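Local atomic coordinates of oligopeptide ABC transporter, periplasmic oligopeptide-binding protein, putative (Thermotoga maritima MSB8, PDB entry 5IPW), a protein that probably binds oligopeptides in the periplasm as the solute-binding component of an ABC transporter for peptide uptake. Residues D452-T455 / Y460-Q463. Numbering follows the deposited sequence.
Sequences DVWT and YWKQ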
loop_
_atom_site.group_PDB
_atom_site.type_symbol
_atom_site.label_atom_id
_atom_site.label_comp_id
_atom_site.label_asym_id
_atom_site.label_seq_id
_atom_site.Cartn_x
_atom_site.Cartn_y
_atom_site.Cartn_z
ATOM N N ASP A 452 4.199 18.793 -19.533
ATOM C CA ASP A 452 3.968 20.097 -18.895
ATOM C C ASP A 452 4.948 20.371 -17.764
ATOM O O ASP A 452 5.488 21.472 -17.653
ATOM C CB ASP A 452 2.543 20.187 -18.340
ATOM C CG ASP A 452 1.490 19.974 -19.400
ATOM O OD1 ASP A 452 1.830 20.084 -20.596
ATOM O OD2 ASP A 452 0.327 19.691 -19.041
ATOM N N VAL A 453 5.171 19.362 -16.931
ATOM C CA VAL A 453 6.064 19.492 -15.780
ATOM C C VAL A 453 7.456 19.905 -16.233
ATOM O O VAL A 453 7.996 20.920 -15.783
ATOM C CB VAL A 453 6.182 18.169 -14.990
ATOM C CG1 VAL A 453 7.110 18.333 -13.790
ATOM C CG2 VAL A 453 4.812 17.682 -14.536
ATOM N N TRP A 454 8.025 19.112 -17.136
ATOM C CA TRP A 454 9.424 19.268 -17.518
ATOM C C TRP A 454 9.631 20.315 -18.607
ATOM O O TRP A 454 10.731 20.859 -18.735
ATOM C CB TRP A 454 10.009 17.905 -17.886
ATOM C CG TRP A 454 10.037 17.027 -16.682
ATOM C CD1 TRP A 454 9.061 16.164 -16.271
ATOM C CD2 TRP A 454 11.065 16.973 -15.688
ATOM N NE1 TRP A 454 9.431 15.560 -15.098
ATOM C CE2 TRP A 454 10.657 16.038 -14.718
ATOM C CE3 TRP A 454 12.298 17.615 -15.530
ATOM C CZ2 TRP A 454 11.438 15.728 -13.606
ATOM C CZ3 TRP A 454 13.078 17.304 -14.423
ATOM C CH2 TRP A 454 12.643 16.374 -13.475
ATOM N N THR A 455 8.572 20.622 -19.354
ATOM C CA THR A 455 8.552 21.805 -20.217
ATOM C C THR A 455 8.871 23.074 -19.420
ATOM O O THR A 455 9.542 23.973 -19.918
ATOM C CB THR A 455 7.188 21.978 -20.906
ATOM O OG1 THR A 455 6.920 20.839 -21.730
ATOM C CG2 THR A 455 7.162 23.237 -21.778
ATOM N N TYR A 460 13.963 26.495 -16.357
ATOM C CA TYR A 460 14.763 26.607 -15.131
ATOM C C TYR A 460 16.196 26.153 -15.369
ATOM O O TYR A 460 17.131 26.698 -14.781
ATOM C CB TYR A 460 14.147 25.819 -13.962
ATOM C CG TYR A 460 12.673 26.076 -13.699
ATOM C CD1 TYR A 460 12.044 27.245 -14.147
ATOM C CD2 TYR A 460 11.908 25.158 -12.988
ATOM C CE1 TYR A 460 10.700 27.475 -13.912
ATOM C CE2 TYR A 460 10.564 25.387 -12.741
ATOM C CZ TYR A 460 9.968 26.546 -13.207
ATOM O OH TYR A 460 8.639 26.783 -12.977
ATOM N N TRP A 461 16.354 25.159 -16.241
ATOM C CA TRP A 461 17.668 24.607 -16.562
ATOM C C TRP A 461 18.433 25.433 -17.612
ATOM O O TRP A 461 19.665 25.404 -17.648
ATOM C CB TRP A 461 17.540 23.137 -16.991
ATOM C CG TRP A 461 17.323 22.174 -15.836
ATOM C CD1 TRP A 461 17.358 22.465 -14.498
ATOM C CD2 TRP A 461 17.091 20.763 -15.926
ATOM N NE1 TRP A 461 17.145 21.331 -13.758
ATOM C CE2 TRP A 461 16.975 20.271 -14.609
ATOM C CE3 TRP A 461 16.963 19.867 -16.993
ATOM C CZ2 TRP A 461 16.742 18.926 -14.331
ATOM C CZ3 TRP A 461 16.727 18.528 -16.713
ATOM C CH2 TRP A 461 16.618 18.072 -15.393
ATOM N N LYS A 462 17.706 26.170 -18.448
ATOM C CA LYS A 462 18.315 27.165 -19.336
ATOM C C LYS A 462 19.080 28.227 -18.540
ATOM O O LYS A 462 20.155 28.664 -18.949
ATOM C CB LYS A 462 17.239 27.836 -20.191
ATOM C CG LYS A 462 17.763 28.774 -21.272
ATOM C CD LYS A 462 16.636 29.528 -21.966
ATOM C CE LYS A 462 15.513 28.605 -22.419
ATOM N NZ LYS A 462 14.568 29.284 -23.345
ATOM N N GLN A 463 18.529 28.622 -17.396
ATOM C CA GLN A 463 19.182 29.587 -16.507
ATOM C C GLN A 463 20.517 29.096 -15.937
ATOM O O GLN A 463 21.295 29.898 -15.425
ATOM C CB GLN A 463 18.239 29.994 -15.361
ATOM C CG GLN A 463 17.500 31.309 -15.577
ATOM C CD GLN A 463 16.797 31.398 -16.922
ATOM O OE1 GLN A 463 15.814 30.701 -17.170
ATOM N NE2 GLN A 463 17.289 32.272 -17.793
#
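Trp454 and Trp461 meet nearly two turns apart on the same helix, 448-462, and their indoles make the whole contact between 452-455 and 460-463. The touch is apolar and narrow: CZ3 of Trp454 lies 3.7 Å from CH2 of Trp461, so the outer corners of the two benzo rings meet while the pyrrole parts stay apart. The six-membered rings have centroids 5.8 Å apart and planes inclined at 57°, an oblique aromatic pair that is neither a parallel stack nor a T-shape. The seven-residue spacing puts both residues on the same side of the helix, and the broad indoles bridge the gap between them by meeting at their benzo corners. In both, CG lies beside the backbone N and anti to the carbonyl carbon (chi1 -65° in Trp454, -77° in Trp461), so both indoles leave their backbones in the same way. Val453 CG1 packs over one face of the Trp454 ring, toward its rim.

Tryptophan also brings a polar N-H into a buried place, and here each is satisfied outside the pair: NE1 of Trp454 hydrogen-bonds to Ser339 OG, and NE1 of Trp461 to the backbone O of Leu365.

Both indoles pack on Ile443 of strand 440-445; Trp454 also touches Ile470, and Trp461 touches Val468, both of strand 467-472. This is the sheet-facing side of the helix in a beta-alpha-beta crossover, part of an alpha/beta lobe of a family 5 solute-binding protein.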